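Local coordinates for protein fructosyl amine: oxygen oxidoreductase (Aspergillus fumigatus, PDB 3DJE) that oxidises fructosyl amino acids (Amadori products) with molecular oxygen, using FAD as its cofactor, and so acts as a deglycating enzyme, at residues 92-97 with 155-160; 96-101 with 256-261; 121-126 with 145-150; 262-267 with 276-281. All coordinates share one frame; numbering follows the deposited sequence.

Interaction 1 (92-97 with 155-160); sequences HDTGLL and AGWAHA
The rings of H92 and W157 lie flat on each other. They form an offset stack: the imidazole and the six-membered indole ring are 3° from parallel, with centroids 3.9 Å apart. CZ2 of W157 sits over the centre of the imidazole. CD2 of H92 meets the indole nearer its rim. The CB of H92 extends the overlap and makes a CH-pi contact over the five-membered ring of W157, 3.7 Å from its centroid. With CG of W157 between its own backbone N and carbonyl carbon (chi1 65°), the end of the side chain comes nearer to segment 92-97.

T94 meets the pyrrole end of the same indole obliquely. Its CG2 lies 3.4 Å from W157 NE1, and that nitrogen donates to E267. T94 OG1 turns back to its own chain and donates to G95 O in the carbonyl plane.

Along the backbone, H92 and W157 are an antiparallel hydrogen-bonded pair of a small three-stranded sheet. H92 N gives W157 O a short bond of 2.7 Å, and W157 N returns one to H92 O at 3.0 Å. D93 is the centre of an inverse gamma turn, where the chain leaves this sheet. G156 CA comes to 3.3 Å from H92 O, and a CB there would clash with that oxygen. Past the turn, G95 N bonds to A155 O at 2.9 Å, and the CB atoms of L96 and A155 touch. L96 also packs on V54 of the FAD site.

The chemistry is thus divided. Backbone bonds set the register, while the ring stack and CH-pi contact hold the W157 indole by one face, with its N-H satisfied by a buried acid.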
# COMPACT_ATOMS: atom_id res chain seq x y z
N HIS A 92 -7.94 -14.51 -0.41
CA HIS A 92 -7.57 -15.85 -0.85
C HIS A 92 -6.46 -16.39 0.05
O HIS A 92 -5.33 -15.93 -0.02
CB HIS A 92 -7.08 -15.81 -2.29
CG HIS A 92 -8.11 -15.34 -3.26
ND1 HIS A 92 -8.79 -16.19 -4.11
CD2 HIS A 92 -8.57 -14.09 -3.53
CE1 HIS A 92 -9.63 -15.49 -4.85
NE2 HIS A 92 -9.51 -14.22 -4.52
N ASP A 93 -6.82 -17.35 0.88
CA ASP A 93 -5.91 -17.91 1.88
C ASP A 93 -5.04 -18.98 1.23
O ASP A 93 -5.24 -20.18 1.45
CB ASP A 93 -6.74 -18.48 3.03
CG ASP A 93 -5.92 -18.76 4.27
OD1 ASP A 93 -5.22 -17.86 4.75
OD2 ASP A 93 -6.04 -19.88 4.81
N THR A 94 -4.08 -18.54 0.41
CA THR A 94 -3.26 -19.46 -0.40
C THR A 94 -2.01 -19.91 0.33
O THR A 94 -1.30 -20.80 -0.15
CB THR A 94 -2.70 -18.75 -1.67
OG1 THR A 94 -2.00 -17.55 -1.28
CG2 THR A 94 -3.83 -18.40 -2.64
N GLY A 95 -1.73 -19.27 1.45
CA GLY A 95 -0.43 -19.39 2.07
C GLY A 95 0.60 -18.45 1.44
O GLY A 95 0.37 -17.82 0.39
N LEU A 96 1.76 -18.38 2.08
CA LEU A 96 2.77 -17.39 1.76
C LEU A 96 4.16 -17.88 2.13
O LEU A 96 4.38 -18.32 3.26
CB LEU A 96 2.49 -16.11 2.56
CG LEU A 96 3.57 -15.02 2.66
CD1 LEU A 96 3.85 -14.41 1.30
CD2 LEU A 96 3.16 -13.95 3.66
N LEU A 97 5.08 -17.79 1.19
CA LEU A 97 6.49 -18.06 1.45
C LEU A 97 7.16 -16.72 1.70
O LEU A 97 7.04 -15.82 0.87
CB LEU A 97 7.14 -18.75 0.23
CG LEU A 97 8.68 -18.79 0.34
CD1 LEU A 97 9.08 -19.88 1.35
CD2 LEU A 97 9.35 -19.00 -0.99
N ALA A 155 -2.48 -16.73 5.75
CA ALA A 155 -1.86 -15.65 4.98
C ALA A 155 -2.17 -15.91 3.53
O ALA A 155 -2.41 -17.05 3.12
CB ALA A 155 -0.36 -15.65 5.19
N GLY A 156 -2.13 -14.86 2.72
CA GLY A 156 -2.47 -15.04 1.33
C GLY A 156 -2.50 -13.71 0.63
O GLY A 156 -1.62 -12.87 0.82
N TRP A 157 -3.50 -13.56 -0.23
CA TRP A 157 -3.63 -12.33 -0.99
C TRP A 157 -5.07 -11.87 -1.13
O TRP A 157 -6.00 -12.67 -0.98
CB TRP A 157 -2.96 -12.49 -2.36
CG TRP A 157 -3.62 -13.50 -3.26
CD1 TRP A 157 -3.36 -14.85 -3.32
CD2 TRP A 157 -4.64 -13.24 -4.23
NE1 TRP A 157 -4.17 -15.44 -4.29
CE2 TRP A 157 -4.94 -14.46 -4.87
CE3 TRP A 157 -5.31 -12.07 -4.65
CZ2 TRP A 157 -5.93 -14.57 -5.87
CZ3 TRP A 157 -6.27 -12.18 -5.66
CH2 TRP A 157 -6.56 -13.41 -6.26
N ALA A 158 -5.26 -10.58 -1.38
CA ALA A 158 -6.60 -10.03 -1.66
C ALA A 158 -6.65 -9.41 -3.02
O ALA A 158 -5.65 -8.83 -3.47
CB ALA A 158 -6.98 -8.97 -0.63
N HIS A 159 -7.80 -9.52 -3.68
CA HIS A 159 -8.02 -8.76 -4.92
C HIS A 159 -8.25 -7.30 -4.58
O HIS A 159 -9.37 -6.89 -4.29
CB HIS A 159 -9.15 -9.33 -5.77
CG HIS A 159 -9.10 -8.84 -7.18
ND1 HIS A 159 -9.14 -7.50 -7.49
CD2 HIS A 159 -8.91 -9.50 -8.34
CE1 HIS A 159 -9.03 -7.36 -8.80
NE2 HIS A 159 -8.88 -8.56 -9.34
N ALA A 160 -7.16 -6.54 -4.60
CA ALA A 160 -7.18 -5.18 -4.04
C ALA A 160 -8.16 -4.25 -4.74
O ALA A 160 -9.00 -3.59 -4.09
CB ALA A 160 -5.75 -4.57 -4.02

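Interaction 2 (96-101 with 256-261); sequences LLMSAC and VIFNIE
L96 to S99 pair with V256 to N259 as parallel neighbours in the large mixed sheet of the substrate-binding side of this MSOX/MTOX-family flavoenzyme. L97 N to V256 O is a nearly straight bond of 2.8 Å. The next two backbone bonds, F258 N to L97 O and S99 N to F258 O, are weak. I260 N to S99 O is well formed again.

L96, V256, M98 and F258 share one face. L96 CD1 touches V256 CG1 at 3.6 Å. M98 is a selenomethionine bent at chi2 and chi3. It runs alongside F258, and its SE is 4.2 Å from the ring centroid in an oblique Met-aromatic contact. Its CE reaches I260 CG2 at 3.6 Å, the two side chains crossing at about a right angle. F258 CG is anti to the backbone N (chi1 -158°), and the ring leads away to stack with F264 and touch the bound thio-sugar ligand FSA.

L97, I257, S99 and N259 take the other face. S99 OG sits between its backbone N and carbonyl carbon (chi1 60°) and donates to F258 O, the acceptor that S99 N also approaches. N259 OD1 accepts from E261 N in an Asx turn, while ND2 gives a weak bond to C101 SG.

Beyond the strands, E261 is extended past CG. Its OE2 also accepts from S102 N, and it takes C101 N at 2.7 Å on its anti side, 28° out of the carboxylate plane.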
# COMPACT_ATOMS: atom_id res chain seq x y z
N LEU A 96 1.76 -18.38 2.08
CA LEU A 96 2.77 -17.39 1.76
C LEU A 96 4.16 -17.88 2.13
O LEU A 96 4.38 -18.32 3.26
CB LEU A 96 2.49 -16.11 2.56
CG LEU A 96 3.57 -15.02 2.66
CD1 LEU A 96 3.85 -14.41 1.30
CD2 LEU A 96 3.16 -13.95 3.66
N LEU A 97 5.08 -17.79 1.19
CA LEU A 97 6.49 -18.06 1.45
C LEU A 97 7.16 -16.72 1.70
O LEU A 97 7.04 -15.82 0.87
CB LEU A 97 7.14 -18.75 0.23
CG LEU A 97 8.68 -18.79 0.34
CD1 LEU A 97 9.08 -19.88 1.35
CD2 LEU A 97 9.35 -19.00 -0.99
N MSE A 98 7.86 -16.61 2.83
CA MSE A 98 8.69 -15.44 3.13
C MSE A 98 10.15 -15.90 3.24
O MSE A 98 10.45 -16.79 4.02
CB MSE A 98 8.26 -14.80 4.45
CG MSE A 98 6.90 -14.12 4.38
SE MSE A 98 7.02 -12.57 3.24
CE MSE A 98 8.21 -11.47 4.35
N SER A 99 11.03 -15.30 2.44
CA SER A 99 12.41 -15.80 2.33
C SER A 99 13.41 -14.67 2.15
O SER A 99 13.01 -13.52 1.92
CB SER A 99 12.52 -16.78 1.16
OG SER A 99 12.18 -16.16 -0.05
N ALA A 100 14.70 -14.99 2.28
CA ALA A 100 15.78 -14.04 2.06
C ALA A 100 17.03 -14.83 1.66
O ALA A 100 16.98 -16.05 1.53
CB ALA A 100 16.04 -13.20 3.31
N CYS A 101 18.13 -14.12 1.43
CA CYS A 101 19.37 -14.75 0.94
C CYS A 101 20.61 -14.42 1.78
O CYS A 101 21.37 -15.32 2.18
CB CYS A 101 19.62 -14.36 -0.50
SG CYS A 101 18.36 -14.91 -1.64
N VAL A 256 1.60 -17.26 -2.40
CA VAL A 256 2.40 -16.07 -2.70
C VAL A 256 3.86 -16.44 -2.43
O VAL A 256 4.18 -16.99 -1.38
CB VAL A 256 2.00 -14.90 -1.80
CG1 VAL A 256 2.87 -13.68 -2.09
CG2 VAL A 256 0.51 -14.58 -1.99
N ILE A 257 4.72 -16.14 -3.40
CA ILE A 257 6.16 -16.42 -3.30
C ILE A 257 6.88 -15.08 -3.10
O ILE A 257 6.81 -14.22 -3.96
CB ILE A 257 6.68 -17.12 -4.57
CG1 ILE A 257 5.92 -18.44 -4.80
CG2 ILE A 257 8.21 -17.32 -4.51
CD1 ILE A 257 6.09 -19.48 -3.70
N PHE A 258 7.57 -14.91 -1.97
CA PHE A 258 8.09 -13.61 -1.58
C PHE A 258 9.51 -13.76 -1.03
O PHE A 258 9.73 -14.54 -0.11
CB PHE A 258 7.15 -13.03 -0.52
CG PHE A 258 7.19 -11.51 -0.36
CD1 PHE A 258 6.01 -10.77 -0.48
CD2 PHE A 258 8.36 -10.84 -0.01
CE1 PHE A 258 6.00 -9.38 -0.30
CE2 PHE A 258 8.36 -9.43 0.16
CZ PHE A 258 7.17 -8.71 0.02
N ASN A 259 10.46 -13.07 -1.64
CA ASN A 259 11.82 -12.98 -1.09
C ASN A 259 12.12 -11.51 -0.91
O ASN A 259 12.05 -10.73 -1.87
CB ASN A 259 12.84 -13.66 -2.01
CG ASN A 259 14.26 -13.61 -1.45
OD1 ASN A 259 14.81 -12.54 -1.19
ND2 ASN A 259 14.88 -14.78 -1.30
N ILE A 260 12.45 -11.14 0.32
CA ILE A 260 12.57 -9.73 0.69
C ILE A 260 13.82 -9.06 0.10
O ILE A 260 13.99 -7.85 0.23
CB ILE A 260 12.48 -9.53 2.22
CG1 ILE A 260 13.71 -10.08 2.94
CG2 ILE A 260 11.20 -10.18 2.74
CD1 ILE A 260 13.75 -9.77 4.42
N GLU A 261 14.66 -9.85 -0.57
CA GLU A 261 15.82 -9.31 -1.28
C GLU A 261 15.74 -9.47 -2.80
O GLU A 261 16.71 -9.15 -3.50
CB GLU A 261 17.09 -10.01 -0.79
CG GLU A 261 17.37 -9.79 0.69
CD GLU A 261 18.70 -10.34 1.08
OE1 GLU A 261 19.73 -9.65 0.84
OE2 GLU A 261 18.72 -11.45 1.63

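Interaction 3 (121-126 with 145-150); sequences LVELTR and GWKGYF
W146 and T125 are joined by a water that donates to both of their carbonyl oxygens. The indole of W146 leads away from strand 122-124. It packs on S99, I257 and N259, and its NE1 bonds to E319.

K147 comes next. Its CG is anti to the backbone N (chi1 -173°), and the side chain runs abreast of T125, with CG 3.8 Å from T125 CG2. The chain bends only at chi4. NZ stops 4.2 Å from E123 OE2, beyond salt-bridge distance, so the opposite charges probably attract only loosely.

G148 pairs with L124 through two backbone bonds: L124 N to G148 O at 2.8 Å and G148 N to L124 O at 2.9 Å. This pair belongs to an antiparallel edge of the large mixed sheet. Strand 122-124 lies against strand 147-151, whose other neighbour is strand 96-100.

Y149 and E123 form the non-hydrogen-bonded pair. The E123 side chain flanks that of Y149, with the carboxylate and ring planes 87° apart. E123 CG comes 3.9 Å from Y149 CE1. The Y149 side chain also packs on L109 and V113 of helix 103-113.

F150 pairs with V122, its N giving V122 O a bond of 2.8 Å and its O taking V122 N. L124 CD1 presses on F150 CB at 3.5 Å. The end of the F150 side chain leads away from strand 122-124, and the side chain touches P255. L121 CD2 lies by the F150 carbonyl, 3.7 Å from its oxygen.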
# COMPACT_ATOMS: atom_id res chain seq x y z
N LEU A 121 4.94 -22.90 10.87
CA LEU A 121 5.80 -22.51 9.74
C LEU A 121 6.74 -23.63 9.35
O LEU A 121 7.33 -24.29 10.23
CB LEU A 121 6.60 -21.25 10.06
CG LEU A 121 5.81 -19.96 10.24
CD1 LEU A 121 6.71 -18.86 10.78
CD2 LEU A 121 5.16 -19.52 8.93
N VAL A 122 6.88 -23.85 8.05
CA VAL A 122 7.81 -24.85 7.52
C VAL A 122 9.07 -24.11 7.11
O VAL A 122 9.00 -23.14 6.37
CB VAL A 122 7.21 -25.64 6.33
CG1 VAL A 122 8.16 -26.73 5.88
CG2 VAL A 122 5.84 -26.23 6.71
N GLU A 123 10.23 -24.56 7.60
CA GLU A 123 11.49 -23.95 7.22
C GLU A 123 12.00 -24.57 5.92
O GLU A 123 12.08 -25.79 5.80
CB GLU A 123 12.53 -24.13 8.33
CG GLU A 123 13.85 -23.44 8.08
CD GLU A 123 14.83 -23.68 9.21
OE1 GLU A 123 14.53 -23.27 10.35
OE2 GLU A 123 15.90 -24.29 8.94
N LEU A 124 12.34 -23.72 4.94
CA LEU A 124 12.83 -24.19 3.64
C LEU A 124 14.26 -23.72 3.44
O LEU A 124 14.55 -22.53 3.56
CB LEU A 124 11.97 -23.68 2.48
CG LEU A 124 10.54 -24.19 2.29
CD1 LEU A 124 9.59 -23.64 3.29
CD2 LEU A 124 10.05 -23.83 0.89
N THR A 125 15.15 -24.66 3.13
CA THR A 125 16.58 -24.37 2.97
C THR A 125 17.19 -24.98 1.70
O THR A 125 18.33 -24.67 1.37
CB THR A 125 17.39 -24.90 4.18
OG1 THR A 125 17.15 -26.31 4.32
CG2 THR A 125 17.01 -24.18 5.47
N ARG A 126 16.43 -25.84 1.02
CA ARG A 126 16.92 -26.52 -0.19
C ARG A 126 16.05 -26.18 -1.39
O ARG A 126 14.83 -26.11 -1.26
CB ARG A 126 16.91 -28.04 0.01
CG ARG A 126 17.76 -28.56 1.16
CD ARG A 126 17.76 -30.08 1.23
NE ARG A 126 16.42 -30.68 1.25
CZ ARG A 126 15.65 -30.79 2.33
NH1 ARG A 126 16.06 -30.34 3.52
NH2 ARG A 126 14.46 -31.35 2.23
N GLY A 145 20.52 -19.84 -2.97
CA GLY A 145 20.72 -19.25 -1.66
C GLY A 145 19.45 -18.86 -0.91
O GLY A 145 19.53 -18.31 0.19
N TRP A 146 18.27 -19.12 -1.49
CA TRP A 146 17.01 -18.78 -0.79
C TRP A 146 16.84 -19.63 0.46
O TRP A 146 17.05 -20.85 0.42
CB TRP A 146 15.80 -19.01 -1.69
CG TRP A 146 15.59 -18.04 -2.81
CD1 TRP A 146 16.55 -17.53 -3.65
CD2 TRP A 146 14.34 -17.51 -3.24
NE1 TRP A 146 15.95 -16.70 -4.58
CE2 TRP A 146 14.60 -16.67 -4.35
CE3 TRP A 146 13.02 -17.66 -2.80
CZ2 TRP A 146 13.58 -15.97 -5.02
CZ3 TRP A 146 12.00 -16.97 -3.47
CH2 TRP A 146 12.29 -16.14 -4.56
N LYS A 147 16.47 -18.99 1.56
CA LYS A 147 16.12 -19.67 2.78
C LYS A 147 14.89 -18.96 3.32
O LYS A 147 14.84 -17.73 3.31
CB LYS A 147 17.23 -19.56 3.81
CG LYS A 147 16.99 -20.40 5.05
CD LYS A 147 18.08 -20.21 6.10
CE LYS A 147 17.70 -20.92 7.40
NZ LYS A 147 16.65 -20.20 8.15
N GLY A 148 13.92 -19.71 3.81
CA GLY A 148 12.73 -19.03 4.29
C GLY A 148 11.76 -19.88 5.06
O GLY A 148 12.07 -21.01 5.45
N TYR A 149 10.57 -19.31 5.25
CA TYR A 149 9.51 -19.92 6.05
C TYR A 149 8.21 -19.91 5.29
O TYR A 149 7.78 -18.86 4.79
CB TYR A 149 9.34 -19.16 7.36
CG TYR A 149 10.58 -19.18 8.20
CD1 TYR A 149 10.92 -20.31 8.94
CD2 TYR A 149 11.44 -18.08 8.23
CE1 TYR A 149 12.09 -20.34 9.71
CE2 TYR A 149 12.61 -18.10 8.99
CZ TYR A 149 12.92 -19.23 9.73
OH TYR A 149 14.08 -19.23 10.48
N PHE A 150 7.57 -21.07 5.22
CA PHE A 150 6.29 -21.20 4.52
C PHE A 150 5.12 -21.27 5.49
O PHE A 150 5.09 -22.13 6.37
CB PHE A 150 6.30 -22.44 3.60
CG PHE A 150 5.03 -22.62 2.80
CD1 PHE A 150 4.58 -21.61 1.94
CD2 PHE A 150 4.30 -23.80 2.89
CE1 PHE A 150 3.40 -21.78 1.20
CE2 PHE A 150 3.11 -23.98 2.15
CZ PHE A 150 2.66 -22.97 1.30
O HOH W 1 19.61 -21.98 1.59

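Interaction 4 (262-267 with 276-281); sequences RGFFFE and KICDEH. With FSA (1-S-(carboxymethyl)-1-thio-beta-D-fructopyranose), chain D.
This contact supplies part of the sugar pocket: F264 and E280 both touch the bound FSA, which K368, G364 and R411 also hold. E280 grips two hydroxyls at once. FSA O3 donates to E280 OE1 at 2.5 Å, and FSA O4 donates to E280 OE2 at 2.7 Å. CG of E280 is anti to the backbone N (chi1 -176°), and a bend at chi2 brings the carboxylate to the sugar, where each oxygen takes a different hydroxyl. F264 meets the sugar at its ring edge, where CZ is 3.3 Å from FSA O2 and the oxygen lies in the ring plane. One face of the ring rests on C278, whose CB stands over it, offset toward the rim, in a CH-pi contact. C278 SG lies obliquely, 4.2 Å from the F264 ring centroid.

Strands 263-265 and 274-289 form a beta hairpin. F264 and C278 are a hydrogen-bonded pair in it, linked by F264 N to C278 O and C278 N to F264 O. R262 and G263 both face N259 on the neighbouring strand, a classic beta bulge. G263 CA comes 3.0 Å from C278 O, and a CB would clash there. E280 N reaches R262 O at 3.0 Å from above the carbonyl plane.

Toward the other end, F265 CB touches I277 CG1. F266 lies along K276, its CE2 3.7 Å from K276 NZ. That ammonium forms a salt bridge with D50 and a hydrogen bond to N52 O. A water bridges E267 O and K276 N.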
# COMPACT_ATOMS: atom_id res chain seq x y z
N ARG A 262 14.62 -9.96 -3.31
CA ARG A 262 14.51 -10.22 -4.74
C ARG A 262 13.18 -9.72 -5.30
O ARG A 262 13.14 -9.03 -6.32
CB ARG A 262 14.65 -11.72 -5.04
CG ARG A 262 15.96 -12.35 -4.56
CD ARG A 262 17.13 -11.89 -5.43
NE ARG A 262 18.34 -12.65 -5.12
CZ ARG A 262 19.28 -12.27 -4.26
NH1 ARG A 262 19.17 -11.12 -3.60
NH2 ARG A 262 20.34 -13.05 -4.04
N GLY A 263 12.09 -10.07 -4.63
CA GLY A 263 10.78 -9.75 -5.17
C GLY A 263 9.73 -10.79 -4.85
O GLY A 263 9.95 -11.74 -4.08
N PHE A 264 8.57 -10.62 -5.47
CA PHE A 264 7.46 -11.50 -5.20
C PHE A 264 6.48 -11.57 -6.36
O PHE A 264 6.48 -10.72 -7.25
CB PHE A 264 6.74 -11.09 -3.91
CG PHE A 264 6.21 -9.68 -3.90
CD1 PHE A 264 4.90 -9.40 -4.33
CD2 PHE A 264 7.00 -8.64 -3.42
CE1 PHE A 264 4.40 -8.08 -4.29
CE2 PHE A 264 6.52 -7.32 -3.38
CZ PHE A 264 5.21 -7.04 -3.83
N PHE A 265 5.66 -12.60 -6.32
CA PHE A 265 4.61 -12.77 -7.31
C PHE A 265 3.46 -13.62 -6.76
O PHE A 265 3.58 -14.23 -5.69
CB PHE A 265 5.17 -13.34 -8.62
CG PHE A 265 5.87 -14.67 -8.47
CD1 PHE A 265 5.13 -15.85 -8.41
CD2 PHE A 265 7.26 -14.73 -8.39
CE1 PHE A 265 5.77 -17.08 -8.28
CE2 PHE A 265 7.92 -15.97 -8.24
CZ PHE A 265 7.17 -17.14 -8.19
N PHE A 266 2.37 -13.66 -7.53
CA PHE A 266 1.11 -14.26 -7.12
C PHE A 266 0.59 -15.21 -8.19
O PHE A 266 1.00 -15.13 -9.35
CB PHE A 266 0.05 -13.17 -6.98
CG PHE A 266 0.39 -12.08 -5.99
CD1 PHE A 266 -0.15 -12.11 -4.71
CD2 PHE A 266 1.23 -11.03 -6.35
CE1 PHE A 266 0.16 -11.09 -3.78
CE2 PHE A 266 1.54 -10.02 -5.43
CZ PHE A 266 0.99 -10.05 -4.14
N GLU A 267 -0.35 -16.08 -7.82
CA GLU A 267 -1.11 -16.82 -8.82
C GLU A 267 -1.76 -15.87 -9.84
O GLU A 267 -2.08 -14.71 -9.51
CB GLU A 267 -2.17 -17.73 -8.17
CG GLU A 267 -3.34 -16.97 -7.56
CD GLU A 267 -4.39 -17.90 -7.03
OE1 GLU A 267 -4.91 -18.72 -7.83
OE2 GLU A 267 -4.70 -17.84 -5.82
N LYS A 276 1.09 -11.00 -11.55
CA LYS A 276 1.72 -9.77 -11.10
C LYS A 276 3.03 -10.08 -10.37
O LYS A 276 3.07 -10.91 -9.46
CB LYS A 276 0.78 -8.99 -10.19
CG LYS A 276 1.35 -7.62 -9.80
CD LYS A 276 0.58 -7.01 -8.67
CE LYS A 276 1.51 -6.66 -7.54
NZ LYS A 276 0.71 -6.56 -6.30
N ILE A 277 4.09 -9.37 -10.78
CA ILE A 277 5.44 -9.55 -10.22
C ILE A 277 6.01 -8.19 -9.80
O ILE A 277 5.92 -7.22 -10.55
CB ILE A 277 6.41 -10.17 -11.27
CG1 ILE A 277 5.84 -11.47 -11.84
CG2 ILE A 277 7.79 -10.41 -10.67
CD1 ILE A 277 5.81 -11.49 -13.33
N CYS A 278 6.59 -8.15 -8.61
CA CYS A 278 7.31 -6.97 -8.13
C CYS A 278 8.77 -7.33 -7.85
O CYS A 278 9.03 -8.33 -7.19
CB CYS A 278 6.71 -6.43 -6.85
SG CYS A 278 5.05 -5.75 -7.05
N ASP A 279 9.68 -6.50 -8.36
CA ASP A 279 11.09 -6.54 -7.95
C ASP A 279 11.25 -5.78 -6.64
O ASP A 279 10.88 -4.62 -6.55
CB ASP A 279 12.00 -5.95 -9.04
CG ASP A 279 11.63 -4.50 -9.42
OD1 ASP A 279 10.45 -4.22 -9.75
OD2 ASP A 279 12.55 -3.64 -9.42
N GLU A 280 11.80 -6.43 -5.62
CA GLU A 280 11.98 -5.76 -4.34
C GLU A 280 13.23 -4.87 -4.31
O GLU A 280 14.28 -5.20 -4.85
CB GLU A 280 11.97 -6.77 -3.17
CG GLU A 280 12.05 -6.17 -1.75
CD GLU A 280 10.87 -5.26 -1.34
OE1 GLU A 280 9.83 -5.23 -2.04
OE2 GLU A 280 11.01 -4.55 -0.31
N HIS A 281 13.07 -3.71 -3.67
CA HIS A 281 14.13 -2.71 -3.52
C HIS A 281 13.65 -1.66 -2.53
O HIS A 281 12.46 -1.66 -2.16
CB HIS A 281 14.49 -2.08 -4.88
CG HIS A 281 13.32 -1.49 -5.61
ND1 HIS A 281 12.72 -0.30 -5.23
CD2 HIS A 281 12.63 -1.92 -6.69
CE1 HIS A 281 11.73 -0.03 -6.05
NE2 HIS A 281 11.66 -0.99 -6.95
OAB FSA D . 2.80 -5.61 3.59
CAL FSA D . 3.12 -6.64 2.95
OAA FSA D . 2.97 -7.79 3.42
CAH FSA D . 3.75 -6.53 1.57
SAK FSA D . 4.07 -4.86 1.11
C1 FSA D . 4.83 -5.26 -0.44
C2 FSA D . 5.72 -4.11 -0.93
O2 FSA D . 5.95 -4.23 -2.34
C3 FSA D . 7.07 -4.11 -0.20
O3 FSA D . 7.82 -5.29 -0.55
C4 FSA D . 7.88 -2.84 -0.49
O4 FSA D . 9.04 -2.81 0.36
C5 FSA D . 7.06 -1.57 -0.23
O5 FSA D . 6.82 -1.38 1.17
C6 FSA D . 5.74 -1.66 -0.99
O6 FSA D . 5.05 -2.86 -0.61
O HOH W 2 15.03 -6.86 -6.93
O HOH W 3 -1.19 -12.15 -10.28

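Overall arrangement
Interactions 1, 2 and 4 are buried; interaction 3 is partly exposed and farthest from the chain centre. Interactions 1 and 2 share L96 and L97 at the start of strand 96-100. That strand also pairs with strand 147-151, through M98 and Y149, which brings in interaction 3. Strand 256-259 joins interaction 2 to interaction 4 through I257 O and F265 N. E267 ties interaction 4 back to W157 of interaction 1. The chemistry changes with place: an aromatic stack in interaction 1, parallel pairing with mixed side chains in interaction 2, antiparallel backbone pairing with partly exposed side chains in interaction 3, and direct sugar binding in interaction 4.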